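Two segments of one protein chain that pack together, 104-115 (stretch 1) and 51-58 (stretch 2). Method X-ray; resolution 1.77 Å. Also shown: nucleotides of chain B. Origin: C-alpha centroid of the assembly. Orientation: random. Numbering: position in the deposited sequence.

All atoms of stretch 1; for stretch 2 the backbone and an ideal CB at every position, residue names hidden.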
ATOM      1  N   ARG A 104      -0.263  -7.568   4.674  1.00 13.91           N
ATOM      2  CA  ARG A 104      -0.380  -8.937   5.176  1.00 14.05           C
ATOM      3  C   ARG A 104       0.976  -9.620   5.278  1.00 14.08           C
ATOM      4  O   ARG A 104       1.376 -10.089   6.349  1.00 14.15           O
ATOM      5  CB  ARG A 104      -1.318  -9.737   4.275  1.00 14.16           C
ATOM      6  CG  ARG A 104      -2.782  -9.333   4.441  1.00 14.20           C
ATOM      7  CD  ARG A 104      -3.651 -10.035   3.381  1.00 14.31           C
ATOM      8  NE  ARG A 104      -3.176  -9.702   2.063  1.00 14.22           N
ATOM      9  CZ  ARG A 104      -3.613 -10.271   0.948  1.00 14.32           C
ATOM     10  NH1 ARG A 104      -4.583 -11.186   0.998  1.00 14.52           N
ATOM     11  NH2 ARG A 104      -3.077  -9.910  -0.211  1.00 14.28           N
ATOM     12  N   ARG A 105       1.662  -9.736   4.151  1.00 14.07           N
ATOM     13  CA  ARG A 105       2.991 -10.351   4.142  1.00 14.74           C
ATOM     14  C   ARG A 105       3.987  -9.545   4.977  1.00 14.04           C
ATOM     15  O   ARG A 105       4.866 -10.122   5.634  1.00 14.10           O
ATOM     16  CB  ARG A 105       3.495 -10.475   2.703  1.00 14.21           C
ATOM     17  CG  ARG A 105       3.552 -11.855   2.141  1.00 21.65           C
ATOM     18  CD  ARG A 105       2.219 -12.517   2.228  1.00 16.27           C
ATOM     19  NE  ARG A 105       2.161 -13.519   3.292  1.00 17.33           N
ATOM     20  CZ  ARG A 105       1.050 -14.177   3.579  1.00 15.55           C
ATOM     21  NH1 ARG A 105       1.018 -15.076   4.555  1.00 15.19           N
ATOM     22  NH2 ARG A 105      -0.045 -13.931   2.865  1.00 15.60           N
ATOM     23  N   ASP A 106       3.884  -8.217   4.942  1.00 13.91           N
ATOM     24  CA  ASP A 106       4.802  -7.367   5.702  1.00 13.86           C
ATOM     25  C   ASP A 106       4.697  -7.643   7.186  1.00 13.90           C
ATOM     26  O   ASP A 106       5.710  -7.809   7.878  1.00 13.93           O
ATOM     27  CB  ASP A 106       4.499  -5.890   5.446  1.00 13.79           C
ATOM     28  CG  ASP A 106       4.885  -5.449   4.053  1.00 17.56           C
ATOM     29  OD1 ASP A 106       5.555  -6.221   3.349  1.00 18.05           O
ATOM     30  OD2 ASP A 106       4.534  -4.311   3.692  1.00 23.16           O
ATOM     31  N   VAL A 107       3.463  -7.687   7.689  1.00 13.93           N
ATOM     32  CA  VAL A 107       3.227  -7.865   9.109  1.00 14.04           C
ATOM     33  C   VAL A 107       3.640  -9.265   9.537  1.00 14.16           C
ATOM     34  O   VAL A 107       4.221  -9.460  10.621  1.00 14.25           O
ATOM     35  CB  VAL A 107       1.745  -7.555   9.388  1.00 18.79           C
ATOM     36  CG1 VAL A 107       1.218  -8.308  10.567  1.00 21.68           C
ATOM     37  CG2 VAL A 107       1.572  -6.039   9.508  1.00 14.07           C
ATOM     38  N   GLU A 108       3.404 -10.255   8.664  1.00 14.21           N
ATOM     39  CA  GLU A 108       3.882 -11.597   8.930  1.00 14.39           C
ATOM     40  C   GLU A 108       5.394 -11.614   9.064  1.00 14.36           C
ATOM     41  O   GLU A 108       5.923 -12.258   9.964  1.00 14.50           O
ATOM     42  CB  GLU A 108       3.451 -12.544   7.816  1.00 14.50           C
ATOM     43  CG  GLU A 108       3.956 -13.963   8.002  1.00 14.75           C
ATOM     44  CD  GLU A 108       3.509 -14.844   6.873  1.00 14.91           C
ATOM     45  OE1 GLU A 108       3.696 -14.433   5.718  1.00 18.34           O
ATOM     46  OE2 GLU A 108       2.940 -15.922   7.135  1.00 17.34           O
ATOM     47  N   ALA A 109       6.094 -10.891   8.186  1.00 14.23           N
ATOM     48  CA  ALA A 109       7.556 -10.862   8.248  1.00 14.25           C
ATOM     49  C   ALA A 109       8.042 -10.080   9.454  1.00 14.19           C
ATOM     50  O   ALA A 109       9.039 -10.461  10.081  1.00 14.27           O
ATOM     51  CB  ALA A 109       8.143 -10.280   6.961  1.00 14.19           C
ATOM     52  N   LEU A 110       7.370  -8.974   9.787  1.00 14.10           N
ATOM     53  CA  LEU A 110       7.755  -8.236  10.986  1.00 14.11           C
ATOM     54  C   LEU A 110       7.643  -9.122  12.219  1.00 14.27           C
ATOM     55  O   LEU A 110       8.518  -9.102  13.084  1.00 14.34           O
ATOM     56  CB  LEU A 110       6.896  -6.980  11.156  1.00 14.07           C
ATOM     57  CG  LEU A 110       7.155  -5.880  10.124  1.00 13.97           C
ATOM     58  CD1 LEU A 110       6.192  -4.713  10.352  1.00 15.18           C
ATOM     59  CD2 LEU A 110       8.598  -5.395  10.184  1.00 16.44           C
ATOM     60  N   SER A 111       6.575  -9.916  12.309  1.00 14.51           N
ATOM     61  CA  SER A 111       6.364 -10.728  13.502  1.00 14.59           C
ATOM     62  C   SER A 111       7.301 -11.932  13.521  1.00 14.71           C
ATOM     63  O   SER A 111       7.966 -12.190  14.528  1.00 15.15           O
ATOM     64  CB  SER A 111       4.901 -11.175  13.586  1.00 14.73           C
ATOM     65  OG  SER A 111       4.702 -12.031  14.705  1.00 15.38           O
ATOM     66  N   CYS A 112       7.371 -12.666  12.414  1.00 14.71           N
ATOM     67  CA  CYS A 112       8.184 -13.880  12.347  1.00 14.89           C
ATOM     68  C   CYS A 112       9.664 -13.574  12.446  1.00 14.83           C
ATOM     69  O   CYS A 112      10.397 -14.246  13.182  1.00 15.01           O
ATOM     70  CB  CYS A 112       7.934 -14.611  11.040  1.00 14.95           C
ATOM     71  SG  CYS A 112       6.377 -15.452  10.989  1.00 16.13           S
ATOM     72  N   GLN A 113      10.124 -12.609  11.662  1.00 14.64           N
ATOM     73  CA  GLN A 113      11.548 -12.340  11.549  1.00 16.95           C
ATOM     74  C   GLN A 113      12.047 -11.349  12.583  1.00 14.56           C
ATOM     75  O   GLN A 113      13.164 -11.511  13.085  1.00 14.65           O
ATOM     76  CB  GLN A 113      11.870 -11.844  10.144  1.00 14.67           C
ATOM     77  CG  GLN A 113      11.596 -12.887   9.085  1.00 16.21           C
ATOM     78  CD  GLN A 113      12.002 -12.415   7.724  1.00 14.68           C
ATOM     79  OE1 GLN A 113      13.104 -11.886   7.526  1.00 14.71           O
ATOM     80  NE2 GLN A 113      11.106 -12.571   6.774  1.00 14.68           N
ATOM     81  N   LEU A 114      11.243 -10.348  12.952  1.00 14.45           N
ATOM     82  CA  LEU A 114      11.723  -9.315  13.854  1.00 14.44           C
ATOM     83  C   LEU A 114      11.120  -9.404  15.241  1.00 14.57           C
ATOM     84  O   LEU A 114      11.642  -8.762  16.160  1.00 16.00           O
ATOM     85  CB  LEU A 114      11.445  -7.915  13.266  1.00 14.31           C
ATOM     86  CG  LEU A 114      12.043  -7.621  11.884  1.00 17.89           C
ATOM     87  CD1 LEU A 114      11.876  -6.167  11.476  1.00 16.93           C
ATOM     88  CD2 LEU A 114      13.507  -8.034  11.835  1.00 15.30           C
ATOM     89  N   GLY A 115      10.059 -10.195  15.419  1.00 14.66           N
ATOM     90  CA  GLY A 115       9.369 -10.271  16.690  1.00 14.86           C
ATOM     91  C   GLY A 115       8.614  -9.017  17.061  1.00 15.04           C
ATOM     92  O   GLY A 115       8.436  -8.732  18.238  1.00 17.67           O
ATOM     93  N   UNK A  51       6.136 -20.656  -1.765  1.00 39.68           N
ATOM     94  CA  UNK A  51       6.208 -20.064  -0.431  1.00 39.68           C
ATOM     95  C   UNK A  51       5.543 -18.690  -0.416  1.00 30.52           C
ATOM     96  O   UNK A  51       6.027 -17.752  -1.056  1.00 37.34           O
ATOM     97  CB  UNK A  51       7.663 -19.954   0.029  1.00 39.68           C
ATOM     98  N   UNK A  52       4.444 -18.563   0.329  1.00 22.03           N
ATOM     99  CA  UNK A  52       3.747 -17.284   0.421  1.00 27.41           C
ATOM    100  C   UNK A  52       4.466 -16.284   1.325  1.00 19.50           C
ATOM    101  O   UNK A  52       4.387 -15.066   1.084  1.00 20.26           O
ATOM    102  CB  UNK A  52       2.323 -17.507   0.934  1.00 27.41           C
ATOM    103  N   UNK A  53       5.142 -16.764   2.371  1.00 20.38           N
ATOM    104  CA  UNK A  53       5.856 -15.874   3.283  1.00 18.11           C
ATOM    105  C   UNK A  53       6.951 -15.103   2.541  1.00 15.20           C
ATOM    106  O   UNK A  53       7.610 -15.630   1.643  1.00 16.03           O
ATOM    107  CB  UNK A  53       6.460 -16.670   4.441  1.00 18.11           C
ATOM    108  N   UNK A  54       7.173 -13.852   2.948  1.00 14.91           N
ATOM    109  CA  UNK A  54       8.316 -13.119   2.425  1.00 16.70           C
ATOM    110  C   UNK A  54       9.595 -13.859   2.786  1.00 17.34           C
ATOM    111  O   UNK A  54       9.687 -14.488   3.837  1.00 15.13           O
ATOM    112  CB  UNK A  54       8.345 -11.688   2.966  1.00 16.70           C
ATOM    113  N   UNK A  55      10.586 -13.765   1.910  1.00 15.29           N
ATOM    114  CA  UNK A  55      11.920 -14.227   2.239  1.00 15.49           C
ATOM    115  C   UNK A  55      12.600 -13.328   3.274  1.00 15.26           C
ATOM    116  O   UNK A  55      11.987 -12.478   3.913  1.00 14.97           O
ATOM    117  CB  UNK A  55      12.771 -14.302   0.970  1.00 15.49           C
ATOM    118  N   UNK A  56      13.898 -13.555   3.441  1.00 15.45           N
ATOM    119  CA  UNK A  56      14.665 -12.831   4.455  1.00 15.30           C
ATOM    120  C   UNK A  56      14.545 -11.332   4.223  1.00 15.09           C
ATOM    121  O   UNK A  56      14.728 -10.861   3.107  1.00 15.20           O
ATOM    122  CB  UNK A  56      16.134 -13.259   4.436  1.00 15.30           C
ATOM    123  N   UNK A  57      14.194 -10.586   5.267  1.00 14.83           N
ATOM    124  CA  UNK A  57      14.052  -9.141   5.106  1.00 14.68           C
ATOM    125  C   UNK A  57      15.381  -8.538   4.681  1.00 14.87           C
ATOM    126  O   UNK A  57      16.424  -8.808   5.284  1.00 14.98           O
ATOM    127  CB  UNK A  57      13.559  -8.493   6.401  1.00 14.68           C
ATOM    128  N   UNK A  58      15.345  -7.718   3.631  1.00 14.94           N
ATOM    129  CA  UNK A  58      16.524  -7.004   3.157  1.00 15.17           C
ATOM    130  C   UNK A  58      16.457  -5.530   3.549  1.00 15.07           C
ATOM    131  O   UNK A  58      17.345  -5.016   4.234  1.00 15.14           O
ATOM    132  CB  UNK A  58      16.659  -7.144   1.639  1.00 15.17           C
TER
ATOM    133  P     U B   9       0.525  -5.301  -5.338  1.00 17.59           P
ATOM    134  OP1   U B   9       0.559  -3.819  -5.270  1.00 17.21           O
ATOM    135  OP2   U B   9       0.879  -5.997  -6.597  1.00 20.40           O
ATOM    136  O5'   U B   9       1.362  -5.968  -4.162  1.00 16.37           O
ATOM    137  C5'   U B   9       1.576  -5.306  -2.920  1.00 18.74           C
ATOM    138  C4'   U B   9       2.338  -6.144  -1.908  1.00 21.34           C
ATOM    139  O4'   U B   9       1.744  -7.453  -1.745  1.00 16.96           O
ATOM    140  C3'   U B   9       3.799  -6.448  -2.197  1.00 14.28           C
ATOM    141  O3'   U B   9       4.644  -5.355  -1.929  1.00 19.76           O
ATOM    142  C2'   U B   9       4.069  -7.659  -1.316  1.00 26.19           C
ATOM    143  O2'   U B   9       4.271  -7.290   0.044  1.00 22.93           O
ATOM    144  C1'   U B   9       2.739  -8.397  -1.416  1.00 14.26           C
ATOM    145  N1    U B   9       2.768  -9.435  -2.461  1.00 16.03           N
ATOM    146  C2    U B   9       3.446 -10.625  -2.189  1.00 24.46           C
ATOM    147  O2    U B   9       4.015 -10.863  -1.143  1.00 27.78           O
ATOM    148  N3    U B   9       3.441 -11.549  -3.199  1.00 33.45           N
ATOM    149  C4    U B   9       2.843 -11.410  -4.435  1.00 37.39           C
ATOM    150  O4    U B   9       2.928 -12.334  -5.242  1.00 36.34           O
ATOM    151  C5    U B   9       2.172 -10.157  -4.641  1.00 29.23           C
ATOM    152  C6    U B   9       2.155  -9.230  -3.673  1.00 19.04           C
ATOM    153  P     U B  10       5.922  -5.096  -2.856  1.00 23.22           P
ATOM    154  OP1   U B  10       6.615  -3.952  -2.234  1.00 25.61           O
ATOM    155  OP2   U B  10       5.502  -5.044  -4.288  1.00 20.23           O
ATOM    156  O5'   U B  10       6.809  -6.410  -2.664  1.00 21.15           O
ATOM    157  C5'   U B  10       7.538  -6.607  -1.464  1.00 23.48           C
ATOM    158  C4'   U B  10       8.276  -7.920  -1.470  1.00 18.67           C
ATOM    159  O4'   U B  10       7.368  -8.966  -1.865  1.00 23.48           O
ATOM    160  C3'   U B  10       9.422  -8.037  -2.460  1.00 19.16           C
ATOM    161  O3'   U B  10      10.618  -7.472  -1.973  1.00 19.85           O
ATOM    162  C2'   U B  10       9.530  -9.539  -2.667  1.00 24.87           C
ATOM    163  O2'   U B  10      10.242 -10.121  -1.584  1.00 20.13           O
ATOM    164  C1'   U B  10       8.066  -9.964  -2.576  1.00 27.20           C
ATOM    165  N1    U B  10       7.438 -10.117  -3.901  1.00 30.41           N
ATOM    166  C2    U B  10       7.693 -11.306  -4.546  1.00 38.34           C
ATOM    167  O2    U B  10       8.409 -12.165  -4.054  1.00 36.71           O
ATOM    168  N3    U B  10       7.087 -11.428  -5.771  1.00 37.89           N
ATOM    169  C4    U B  10       6.267 -10.499  -6.381  1.00 36.54           C
ATOM    170  O4    U B  10       5.800 -10.757  -7.486  1.00 42.95           O
ATOM    171  C5    U B  10       6.043  -9.295  -5.639  1.00 32.42           C
ATOM    172  C6    U B  10       6.622  -9.148  -4.444  1.00 33.63           C
ATOM    173  P     U B   8      -2.688  -8.237  -9.115  1.00 24.78           P
ATOM    174  OP1   U B   8      -2.553  -9.672  -9.450  1.00 41.08           O
ATOM    175  OP2   U B   8      -3.879  -7.511  -9.621  1.00 22.02           O
ATOM    176  O5'   U B   8      -2.546  -8.140  -7.542  1.00 24.26           O
ATOM    177  C5'   U B   8      -3.229  -7.147  -6.806  1.00 17.80           C
ATOM    178  C4'   U B   8      -2.856  -7.225  -5.356  1.00 14.41           C
ATOM    179  O4'   U B   8      -3.203  -8.528  -4.834  1.00 14.48           O
ATOM    180  C3'   U B   8      -1.382  -7.075  -5.024  1.00 16.00           C
ATOM    181  O3'   U B   8      -0.988  -5.719  -4.993  1.00 17.03           O
ATOM    182  C2'   U B   8      -1.280  -7.766  -3.673  1.00 19.22           C
ATOM    183  O2'   U B   8      -1.782  -6.925  -2.636  1.00 14.11           O
ATOM    184  C1'   U B   8      -2.270  -8.917  -3.858  1.00 14.42           C
ATOM    185  N1    U B   8      -1.632 -10.165  -4.342  1.00 14.66           N
ATOM    186  C2    U B   8      -1.015 -10.960  -3.413  1.00 16.46           C
ATOM    187  O2    U B   8      -0.936 -10.642  -2.244  1.00 19.90           O
ATOM    188  N3    U B   8      -0.469 -12.120  -3.922  1.00 16.26           N
ATOM    189  C4    U B   8      -0.540 -12.522  -5.247  1.00 26.27           C
ATOM    190  O4    U B   8      -0.025 -13.589  -5.595  1.00 32.60           O
ATOM    191  C5    U B   8      -1.230 -11.641  -6.135  1.00 25.53           C
ATOM    192  C6    U B   8      -1.751 -10.510  -5.657  1.00 22.00           C

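Position 51 lies beyond the reach of the helix. Its ideal CB has nothing of stretch 1 within 5.5 Å, so stretch 1 sets no preference. The residue is Ala-51, which makes no contact.

At position 52, CA-to-CB points sideways, and the ideal CB is 4.4 Å from Arg-105 CZ. A side chain here can run along the guanidinium. A long aliphatic or polar chain would suit, and an acid could meet the charge. The residue is Lys-52. Its CG lies over one face of the Arg-105 guanidinium. Like charges come close, with Lys-52 NZ 3.8 Å from Arg-105 NH2.

Position 53 also points sideways, with its ideal CB 3.8 Å from Glu-108 OE1. Arg-105 NH1 already holds Glu-108 OE1 in a salt bridge at 3.0 Å, but the carboxylate can accept more. A donor of moderate length fits: Gln, Asn, Lys or Arg. The residue is Gln-53. Gln-53 NE2 donates to Glu-108 OE2 at 3.0 Å.

Position 54 points toward the helix. The ideal CB is 4.2 Å from Ala-109 CB. The small alanine leaves room, and U9 and U10 of chain B lie nearby. A medium apolar side chain is expected: Leu, Met or Ile. The residue is Leu-54. Its CG is 3.8 Å from Arg-105 CB, and its CD1 is 4.1 Å from Ala-109 CB. Its CD2 also touches the RNA, 3.4 Å from U10 O4'. Water 1 joins the Leu-54 backbone N to Arg-105 O and Glu-108 OE1.

At position 55, CA-to-CB of an ideal residue points away, into space free of stretch 1. Many residues would be tolerated on that side. The residue is Gly-55. Its contribution is backbone: Gln-113 NE2 donates to Gly-55 O at 3.0 Å.

Position 56 points away, though its ideal CB is 4.5 Å from Gln-113 OE1. Polar or charged residues suit it, among others. The residue is Arg-56, extended, with chi1 to chi3 all t.

Position 57 points toward the helix. Its backbone N donates to Gln-113 OE1 at 2.8 Å, so any residue but proline can make this bond. Ala-109 and Leu-114 offer an apolar surface, suited to Ile, Leu, Val or Met. The residue is Ile-57. Its CD1 lies 4.1 Å from Ala-109 CB and 4.0 Å from Leu-114 CG.

Position 58 points away, and stretch 1 does not constrain it. The residue is Ser-58, whose OG is hydrogen-bonded elsewhere in the structure.

Stretch 2, residues 51-58: AKQLGRIS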
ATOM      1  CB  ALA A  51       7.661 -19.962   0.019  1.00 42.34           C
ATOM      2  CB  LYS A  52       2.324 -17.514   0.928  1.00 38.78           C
ATOM      3  CG  LYS A  52       1.239 -17.053  -0.020  1.00 42.07           C
ATOM      4  CD  LYS A  52      -0.140 -17.418   0.502  1.00 39.52           C
ATOM      5  CE  LYS A  52      -1.220 -16.853  -0.390  1.00 33.91           C
ATOM      6  NZ  LYS A  52      -1.104 -15.369  -0.454  1.00 36.25           N
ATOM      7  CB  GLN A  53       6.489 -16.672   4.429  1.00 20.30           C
ATOM      8  CG  GLN A  53       5.531 -17.281   5.453  1.00 29.25           C
ATOM      9  CD  GLN A  53       4.589 -18.334   4.871  1.00 35.97           C
ATOM     10  OE1 GLN A  53       4.948 -19.079   3.956  1.00 31.11           O
ATOM     11  NE2 GLN A  53       3.363 -18.378   5.393  1.00 38.53           N
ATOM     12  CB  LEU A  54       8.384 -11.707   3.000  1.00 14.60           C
ATOM     13  CG  LEU A  54       7.291 -10.721   2.561  1.00 14.42           C
ATOM     14  CD1 LEU A  54       7.668  -9.356   3.031  1.00 14.25           C
ATOM     15  CD2 LEU A  54       7.074 -10.717   1.062  1.00 16.78           C
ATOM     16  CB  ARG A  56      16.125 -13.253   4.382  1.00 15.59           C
ATOM     17  CG  ARG A  56      17.005 -12.657   5.448  1.00 15.49           C
ATOM     18  CD  ARG A  56      18.389 -13.285   5.305  1.00 18.65           C
ATOM     19  NE  ARG A  56      19.362 -12.763   6.244  1.00 19.93           N
ATOM     20  CZ  ARG A  56      20.593 -13.232   6.355  1.00 16.08           C
ATOM     21  NH1 ARG A  56      20.990 -14.248   5.586  1.00 16.45           N
ATOM     22  NH2 ARG A  56      21.423 -12.697   7.239  1.00 17.15           N
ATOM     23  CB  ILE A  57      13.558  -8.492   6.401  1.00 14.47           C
ATOM     24  CG1 ILE A  57      12.086  -8.835   6.644  1.00 14.33           C
ATOM     25  CG2 ILE A  57      13.754  -6.998   6.318  1.00 14.42           C
ATOM     26  CD1 ILE A  57      11.589  -8.395   7.985  1.00 14.20           C
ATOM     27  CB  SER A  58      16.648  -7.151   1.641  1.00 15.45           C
ATOM     28  OG  SER A  58      17.770  -6.453   1.140  1.00 15.75           O
TER
HETATM   29  O   HOH W   1       5.698 -12.731   5.328  1.00 14.50           O
HETATM   30  O   HOH W   2       8.281 -13.812   6.466  1.00 17.30           O
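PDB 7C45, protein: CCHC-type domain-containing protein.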